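Local atomic coordinates of alpha-1,2-Mannosidase (Trichoderma reesei, PDB entry 1HCU), a protein that probably trims alpha-1,2-linked mannose residues from the high-mannose N-glycans of glycoproteins, as a calcium-dependent family 47 glycosyl hydrolase. Residues A[49-61]-A[94-108]. Sequence-based numbering, arbitrary orientation.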
ATOM      1  N   ASP A  49      -5.673   4.378 -19.253  1.00 20.70           N
ATOM      2  CA  ASP A  49      -6.453   3.294 -18.676  1.00 21.10           C
ATOM      3  C   ASP A  49      -5.544   2.124 -18.269  1.00 21.62           C
ATOM      4  O   ASP A  49      -5.759   0.987 -18.696  1.00 21.94           O
ATOM      5  CB  ASP A  49      -7.532   2.832 -19.662  1.00 18.83           C
ATOM      6  CG  ASP A  49      -8.747   3.757 -19.677  1.00 19.79           C
ATOM      7  OD1 ASP A  49      -9.296   4.036 -18.589  1.00 17.92           O
ATOM      8  OD2 ASP A  49      -9.165   4.201 -20.772  1.00 19.64           O
ATOM      9  N   GLU A  50      -4.533   2.414 -17.444  1.00 22.78           N
ATOM     10  CA  GLU A  50      -3.581   1.398 -16.966  1.00 24.26           C
ATOM     11  C   GLU A  50      -4.283   0.338 -16.133  1.00 21.60           C
ATOM     12  O   GLU A  50      -3.800  -0.783 -15.998  1.00 21.54           O
ATOM     13  CB  GLU A  50      -2.484   2.021 -16.089  1.00 27.81           C
ATOM     14  CG  GLU A  50      -1.608   3.059 -16.765  1.00 35.35           C
ATOM     15  CD  GLU A  50      -0.505   3.594 -15.840  1.00 39.54           C
ATOM     16  OE1 GLU A  50      -0.819   4.024 -14.702  1.00 40.50           O
ATOM     17  OE2 GLU A  50       0.674   3.587 -16.256  1.00 41.35           O
ATOM     18  N   ARG A  51      -5.418   0.712 -15.562  1.00 20.35           N
ATOM     19  CA  ARG A  51      -6.182  -0.191 -14.717  1.00 18.51           C
ATOM     20  C   ARG A  51      -7.334  -0.826 -15.491  1.00 18.25           C
ATOM     21  O   ARG A  51      -8.458  -0.932 -14.990  1.00 16.63           O
ATOM     22  CB  ARG A  51      -6.712   0.580 -13.505  1.00 17.88           C
ATOM     23  CG  ARG A  51      -6.300   0.031 -12.136  1.00 20.35           C
ATOM     24  CD  ARG A  51      -4.785  -0.173 -11.995  1.00 18.11           C
ATOM     25  NE  ARG A  51      -4.369  -1.450 -12.568  1.00 15.63           N
ATOM     26  CZ  ARG A  51      -3.112  -1.791 -12.821  1.00 17.42           C
ATOM     27  NH1 ARG A  51      -2.119  -0.949 -12.549  1.00 17.39           N
ATOM     28  NH2 ARG A  51      -2.853  -2.968 -13.374  1.00 15.74           N
ATOM     29  N   ASN A  52      -7.054  -1.227 -16.725  1.00 16.44           N
ATOM     30  CA  ASN A  52      -8.052  -1.881 -17.565  1.00 17.57           C
ATOM     31  C   ASN A  52      -9.296  -1.043 -17.905  1.00 16.71           C
ATOM     32  O   ASN A  52     -10.297  -1.578 -18.377  1.00 14.85           O
ATOM     33  CB  ASN A  52      -8.468  -3.205 -16.913  1.00 17.66           C
ATOM     34  CG  ASN A  52      -7.292  -4.137 -16.704  1.00 16.47           C
ATOM     35  OD1 ASN A  52      -6.663  -4.575 -17.660  1.00 18.29           O
ATOM     36  ND2 ASN A  52      -6.978  -4.427 -15.449  1.00 16.00           N
ATOM     37  N   GLY A  53      -9.232   0.261 -17.659  1.00 16.29           N
ATOM     38  CA  GLY A  53     -10.344   1.128 -17.991  1.00 16.41           C
ATOM     39  C   GLY A  53     -11.628   0.998 -17.186  1.00 18.20           C
ATOM     40  O   GLY A  53     -12.705   1.354 -17.675  1.00 17.09           O
ATOM     41  N   TRP A  54     -11.530   0.498 -15.960  1.00 17.02           N
ATOM     42  CA  TRP A  54     -12.705   0.358 -15.121  1.00 16.68           C
ATOM     43  C   TRP A  54     -12.961   1.601 -14.257  1.00 16.59           C
ATOM     44  O   TRP A  54     -13.948   1.655 -13.527  1.00 18.12           O
ATOM     45  CB  TRP A  54     -12.591  -0.893 -14.228  1.00 15.07           C
ATOM     46  CG  TRP A  54     -12.795  -2.193 -14.976  1.00 15.15           C
ATOM     47  CD1 TRP A  54     -13.785  -2.474 -15.884  1.00 15.91           C
ATOM     48  CD2 TRP A  54     -12.008  -3.388 -14.860  1.00 15.37           C
ATOM     49  NE1 TRP A  54     -13.659  -3.767 -16.341  1.00 16.89           N
ATOM     50  CE2 TRP A  54     -12.580  -4.352 -15.729  1.00 17.14           C
ATOM     51  CE3 TRP A  54     -10.878  -3.740 -14.109  1.00 16.21           C
ATOM     52  CZ2 TRP A  54     -12.058  -5.644 -15.867  1.00 16.15           C
ATOM     53  CZ3 TRP A  54     -10.358  -5.028 -14.246  1.00 16.36           C
ATOM     54  CH2 TRP A  54     -10.952  -5.963 -15.122  1.00 16.07           C
ATOM     55  N   GLY A  55     -12.087   2.600 -14.344  1.00 15.89           N
ATOM     56  CA  GLY A  55     -12.277   3.807 -13.553  1.00 15.20           C
ATOM     57  C   GLY A  55     -11.518   3.769 -12.238  1.00 15.24           C
ATOM     58  O   GLY A  55     -12.053   4.104 -11.178  1.00 16.59           O
ATOM     59  N   SER A  56     -10.259   3.367 -12.326  1.00 13.67           N
ATOM     60  CA  SER A  56      -9.368   3.241 -11.187  1.00 16.63           C
ATOM     61  C   SER A  56      -9.453   4.379 -10.152  1.00 16.93           C
ATOM     62  O   SER A  56      -9.820   4.142  -8.998  1.00 18.34           O
ATOM     63  CB  SER A  56      -7.929   3.106 -11.707  1.00 15.91           C
ATOM     64  OG  SER A  56      -7.038   2.739 -10.674  1.00 22.14           O
ATOM     65  N   SER A  57      -9.123   5.604 -10.558  1.00 15.14           N
ATOM     66  CA  SER A  57      -9.161   6.742  -9.638  1.00 15.82           C
ATOM     67  C   SER A  57     -10.505   6.953  -8.938  1.00 16.15           C
ATOM     68  O   SER A  57     -10.540   7.360  -7.780  1.00 16.62           O
ATOM     69  CB  SER A  57      -8.757   8.036 -10.359  1.00 13.84           C
ATOM     70  OG  SER A  57      -7.392   8.006 -10.735  1.00 11.17           O
ATOM     71  N   ALA A  58     -11.609   6.684  -9.626  1.00 16.01           N
ATOM     72  CA  ALA A  58     -12.923   6.874  -9.002  1.00 16.05           C
ATOM     73  C   ALA A  58     -13.179   5.878  -7.872  1.00 14.29           C
ATOM     74  O   ALA A  58     -13.683   6.249  -6.819  1.00 14.06           O
ATOM     75  CB  ALA A  58     -14.036   6.770 -10.055  1.00 15.18           C
ATOM     76  N   ILE A  59     -12.821   4.616  -8.089  1.00 13.50           N
ATOM     77  CA  ILE A  59     -13.031   3.578  -7.079  1.00 12.53           C
ATOM     78  C   ILE A  59     -12.043   3.700  -5.918  1.00 13.11           C
ATOM     79  O   ILE A  59     -12.413   3.571  -4.750  1.00 11.99           O
ATOM     80  CB  ILE A  59     -12.901   2.171  -7.704  1.00 12.68           C
ATOM     81  CG1 ILE A  59     -13.861   2.042  -8.896  1.00 11.74           C
ATOM     82  CG2 ILE A  59     -13.198   1.100  -6.661  1.00  9.37           C
ATOM     83  CD1 ILE A  59     -15.327   2.269  -8.544  1.00 13.33           C
ATOM     84  N   ASP A  60     -10.787   3.957  -6.257  1.00 13.69           N
ATOM     85  CA  ASP A  60      -9.731   4.102  -5.268  1.00 15.25           C
ATOM     86  C   ASP A  60      -9.951   5.304  -4.336  1.00 15.76           C
ATOM     87  O   ASP A  60      -9.580   5.252  -3.166  1.00 15.54           O
ATOM     88  CB  ASP A  60      -8.386   4.225  -5.987  1.00 18.49           C
ATOM     89  CG  ASP A  60      -7.387   3.172  -5.546  1.00 20.29           C
ATOM     90  OD1 ASP A  60      -7.815   2.168  -4.935  1.00 20.63           O
ATOM     91  OD2 ASP A  60      -6.175   3.340  -5.819  1.00 18.71           O
ATOM     92  N   GLY A  61     -10.573   6.368  -4.844  1.00 14.01           N
ATOM     93  CA  GLY A  61     -10.803   7.546  -4.016  1.00 12.55           C
ATOM     94  C   GLY A  61     -12.136   7.589  -3.279  1.00 12.41           C
ATOM     95  O   GLY A  61     -12.337   8.401  -2.370  1.00 11.88           O
ATOM     96  N   GLN A  94      -6.806  -8.077 -23.515  1.00 16.42           N
ATOM     97  CA  GLN A  94      -6.022  -7.236 -22.625  1.00 15.59           C
ATOM     98  C   GLN A  94      -5.767  -7.924 -21.284  1.00 15.58           C
ATOM     99  O   GLN A  94      -6.703  -8.340 -20.600  1.00 15.86           O
ATOM    100  CB  GLN A  94      -6.727  -5.907 -22.376  1.00 14.87           C
ATOM    101  CG  GLN A  94      -5.921  -5.004 -21.484  1.00 13.43           C
ATOM    102  CD  GLN A  94      -6.564  -3.663 -21.263  1.00 13.98           C
ATOM    103  OE1 GLN A  94      -7.598  -3.557 -20.619  1.00 15.27           O
ATOM    104  NE2 GLN A  94      -5.945  -2.619 -21.797  1.00 14.01           N
ATOM    105  N   GLY A  95      -4.499  -8.022 -20.905  1.00 15.21           N
ATOM    106  CA  GLY A  95      -4.147  -8.658 -19.650  1.00 14.56           C
ATOM    107  C   GLY A  95      -4.596  -7.877 -18.429  1.00 15.60           C
ATOM    108  O   GLY A  95      -4.623  -6.641 -18.450  1.00 16.92           O
ATOM    109  N   SER A  96      -4.956  -8.592 -17.363  1.00 13.84           N
ATOM    110  CA  SER A  96      -5.401  -7.954 -16.129  1.00 13.62           C
ATOM    111  C   SER A  96      -4.596  -8.453 -14.942  1.00 11.87           C
ATOM    112  O   SER A  96      -4.523  -9.658 -14.705  1.00 11.75           O
ATOM    113  CB  SER A  96      -6.889  -8.237 -15.889  1.00 13.58           C
ATOM    114  OG  SER A  96      -7.279  -7.848 -14.576  1.00 16.25           O
ATOM    115  N   SER A  97      -3.998  -7.531 -14.195  1.00 11.06           N
ATOM    116  CA  SER A  97      -3.212  -7.910 -13.020  1.00 10.17           C
ATOM    117  C   SER A  97      -4.135  -8.326 -11.888  1.00 11.41           C
ATOM    118  O   SER A  97      -4.924  -7.518 -11.384  1.00 11.65           O
ATOM    119  CB  SER A  97      -2.342  -6.741 -12.541  1.00 11.97           C
ATOM    120  OG  SER A  97      -1.686  -7.058 -11.316  1.00 12.47           O
ATOM    121  N   VAL A  98      -4.047  -9.588 -11.493  1.00 11.98           N
ATOM    122  CA  VAL A  98      -4.864 -10.084 -10.397  1.00 12.75           C
ATOM    123  C   VAL A  98      -4.594  -9.225  -9.153  1.00 13.42           C
ATOM    124  O   VAL A  98      -5.526  -8.775  -8.486  1.00 13.20           O
ATOM    125  CB  VAL A  98      -4.512 -11.552 -10.082  1.00 13.40           C
ATOM    126  CG1 VAL A  98      -5.331 -12.041  -8.894  1.00 11.59           C
ATOM    127  CG2 VAL A  98      -4.752 -12.414 -11.318  1.00 12.06           C
ATOM    128  N   PHE A  99      -3.312  -8.993  -8.867  1.00 13.50           N
ATOM    129  CA  PHE A  99      -2.873  -8.197  -7.712  1.00 14.61           C
ATOM    130  C   PHE A  99      -3.339  -6.736  -7.710  1.00 14.87           C
ATOM    131  O   PHE A  99      -4.010  -6.291  -6.774  1.00 16.24           O
ATOM    132  CB  PHE A  99      -1.340  -8.244  -7.607  1.00 13.21           C
ATOM    133  CG  PHE A  99      -0.762  -7.268  -6.612  1.00 13.12           C
ATOM    134  CD1 PHE A  99      -0.964  -7.435  -5.242  1.00 13.47           C
ATOM    135  CD2 PHE A  99      -0.008  -6.179  -7.049  1.00 12.54           C
ATOM    136  CE1 PHE A  99      -0.426  -6.533  -4.324  1.00 12.84           C
ATOM    137  CE2 PHE A  99       0.535  -5.272  -6.137  1.00 12.71           C
ATOM    138  CZ  PHE A  99       0.326  -5.450  -4.771  1.00 12.69           C
ATOM    139  N   GLU A 100      -2.974  -5.986  -8.744  1.00 16.05           N
ATOM    140  CA  GLU A 100      -3.358  -4.575  -8.835  1.00 15.48           C
ATOM    141  C   GLU A 100      -4.874  -4.408  -8.821  1.00 15.57           C
ATOM    142  O   GLU A 100      -5.401  -3.510  -8.158  1.00 17.12           O
ATOM    143  CB  GLU A 100      -2.799  -3.944 -10.116  1.00 16.70           C
ATOM    144  CG  GLU A 100      -1.280  -4.013 -10.284  1.00 19.84           C
ATOM    145  CD  GLU A 100      -0.521  -3.285  -9.180  1.00 23.25           C
ATOM    146  OE1 GLU A 100      -1.083  -2.347  -8.579  1.00 23.75           O
ATOM    147  OE2 GLU A 100       0.649  -3.640  -8.927  1.00 24.47           O
ATOM    148  N   THR A 101      -5.578  -5.272  -9.547  1.00 12.93           N
ATOM    149  CA  THR A 101      -7.033  -5.194  -9.615  1.00 12.55           C
ATOM    150  C   THR A 101      -7.673  -5.471  -8.255  1.00 12.90           C
ATOM    151  O   THR A 101      -8.622  -4.801  -7.847  1.00 12.76           O
ATOM    152  CB  THR A 101      -7.590  -6.200 -10.652  1.00 11.83           C
ATOM    153  OG1 THR A 101      -6.971  -5.959 -11.920  1.00 11.69           O
ATOM    154  CG2 THR A 101      -9.099  -6.045 -10.802  1.00 11.67           C
ATOM    155  N   ASN A 102      -7.128  -6.454  -7.553  1.00 12.61           N
ATOM    156  CA  ASN A 102      -7.619  -6.850  -6.247  1.00  9.76           C
ATOM    157  C   ASN A 102      -7.538  -5.756  -5.189  1.00 10.01           C
ATOM    158  O   ASN A 102      -8.538  -5.416  -4.556  1.00 11.44           O
ATOM    159  CB  ASN A 102      -6.834  -8.076  -5.766  1.00  9.91           C
ATOM    160  CG  ASN A 102      -7.137  -8.428  -4.323  1.00 12.06           C
ATOM    161  OD1 ASN A 102      -8.189  -8.992  -4.013  1.00 15.15           O
ATOM    162  ND2 ASN A 102      -6.226  -8.076  -3.431  1.00 10.64           N
ATOM    163  N   ILE A 103      -6.342  -5.213  -4.990  1.00 10.86           N
ATOM    164  CA  ILE A 103      -6.130  -4.193  -3.971  1.00 12.11           C
ATOM    165  C   ILE A 103      -6.861  -2.873  -4.227  1.00 12.86           C
ATOM    166  O   ILE A 103      -7.290  -2.203  -3.278  1.00 11.56           O
ATOM    167  CB  ILE A 103      -4.606  -3.923  -3.767  1.00 12.21           C
ATOM    168  CG1 ILE A 103      -4.013  -3.231  -4.997  1.00 10.84           C
ATOM    169  CG2 ILE A 103      -3.881  -5.237  -3.497  1.00  9.23           C
ATOM    170  CD1 ILE A 103      -2.549  -2.832  -4.839  1.00 13.58           C
ATOM    171  N   ARG A 104      -7.015  -2.504  -5.497  1.00 13.44           N
ATOM    172  CA  ARG A 104      -7.703  -1.254  -5.841  1.00 14.00           C
ATOM    173  C   ARG A 104      -9.222  -1.394  -5.958  1.00 13.54           C
ATOM    174  O   ARG A 104      -9.974  -0.822  -5.173  1.00 14.44           O
ATOM    175  CB  ARG A 104      -7.170  -0.684  -7.161  1.00 14.07           C
ATOM    176  CG  ARG A 104      -5.766  -0.111  -7.115  1.00 15.93           C
ATOM    177  CD  ARG A 104      -5.476   0.638  -8.406  1.00 18.51           C
ATOM    178  NE  ARG A 104      -4.146   1.232  -8.417  1.00 23.10           N
ATOM    179  CZ  ARG A 104      -3.023   0.538  -8.289  1.00 25.52           C
ATOM    180  NH1 ARG A 104      -3.080  -0.779  -8.142  1.00 23.80           N
ATOM    181  NH2 ARG A 104      -1.846   1.156  -8.308  1.00 25.11           N
ATOM    182  N   TYR A 105      -9.667  -2.157  -6.946  1.00 11.66           N
ATOM    183  CA  TYR A 105     -11.093  -2.321  -7.188  1.00 13.33           C
ATOM    184  C   TYR A 105     -11.847  -3.097  -6.111  1.00 13.21           C
ATOM    185  O   TYR A 105     -12.746  -2.564  -5.464  1.00 12.49           O
ATOM    186  CB  TYR A 105     -11.290  -2.957  -8.564  1.00 11.97           C
ATOM    187  CG  TYR A 105     -10.870  -2.035  -9.692  1.00 14.58           C
ATOM    188  CD1 TYR A 105      -9.762  -2.321 -10.491  1.00 14.02           C
ATOM    189  CD2 TYR A 105     -11.610  -0.882  -9.980  1.00 16.57           C
ATOM    190  CE1 TYR A 105      -9.407  -1.481 -11.562  1.00 15.50           C
ATOM    191  CE2 TYR A 105     -11.266  -0.042 -11.040  1.00 16.72           C
ATOM    192  CZ  TYR A 105     -10.169  -0.348 -11.833  1.00 15.24           C
ATOM    193  OH  TYR A 105      -9.877   0.455 -12.917  1.00 13.51           O
ATOM    194  N   LEU A 106     -11.473  -4.351  -5.916  1.00 13.24           N
ATOM    195  CA  LEU A 106     -12.109  -5.169  -4.912  1.00 15.51           C
ATOM    196  C   LEU A 106     -11.972  -4.487  -3.539  1.00 14.36           C
ATOM    197  O   LEU A 106     -12.948  -4.340  -2.799  1.00 14.31           O
ATOM    198  CB  LEU A 106     -11.461  -6.556  -4.920  1.00 18.04           C
ATOM    199  CG  LEU A 106     -12.222  -7.650  -4.187  1.00 23.06           C
ATOM    200  CD1 LEU A 106     -13.644  -7.689  -4.730  1.00 25.37           C
ATOM    201  CD2 LEU A 106     -11.525  -9.002  -4.364  1.00 23.22           C
ATOM    202  N   GLY A 107     -10.761  -4.048  -3.209  1.00 14.54           N
ATOM    203  CA  GLY A 107     -10.545  -3.373  -1.935  1.00 11.96           C
ATOM    204  C   GLY A 107     -11.362  -2.100  -1.811  1.00 10.05           C
ATOM    205  O   GLY A 107     -12.019  -1.864  -0.797  1.00  9.57           O
ATOM    206  N   GLY A 108     -11.327  -1.276  -2.854  1.00 10.22           N
ATOM    207  CA  GLY A 108     -12.067  -0.024  -2.842  1.00 11.26           C
ATOM    208  C   GLY A 108     -13.568  -0.194  -2.688  1.00 11.28           C
ATOM    209  O   GLY A 108     -14.205   0.568  -1.960  1.00 12.28           O
TER
HETATM  210  O   HOH W   1      -4.246  -4.834 -14.974  1.00 11.39           O
HETATM  211  O   HOH W   2      -6.518  -3.419 -12.896  1.00 13.29           O
HETATM  212  O   HOH W   3     -12.802   3.170  -1.824  1.00  4.87           O
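Tyr105 pushes its ring into the turn before helix 56-61, and its OH donates to Arg51 O (2.9 Å). Packing is tight here: Trp54 turns the edge of its six-membered ring toward the tyrosine face, planes at 86°, while Ile59 CG1 meets the ring edge at CD2 (3.8 Å). A long, flat side chain suits this place, apolar along the ring and polar where it reaches the Arg51 carbonyl. A phenylalanine in its place would probably keep much of the ring packing but leave Arg51 O without this donor. Both helices belong to the (alpha/alpha)7 barrel of family 47 and cross at 61°, close enough at Gly108 that a CB would clash with Ile59 CG2. Toward the active site, Arg104, long and extended from CG to NE, makes a salt bridge from NH1 to OE1 of Glu100 (2.6 Å), a predicted proton donor. Asp60 OD2 and Arg104 NE form a long salt bridge of charges alone; the carboxylate is hydrogen-bonded by His488 and Ser451. The partly exposed side is looser and watery: bends at chi2 (52°) and chi3 lay one face of the Arg51 guanidinium on Glu100 CB (3.4 Å from NH2), and its many N-H groups suit the water, which links NH2 to Ser97 N and NE to Thr101 OG1.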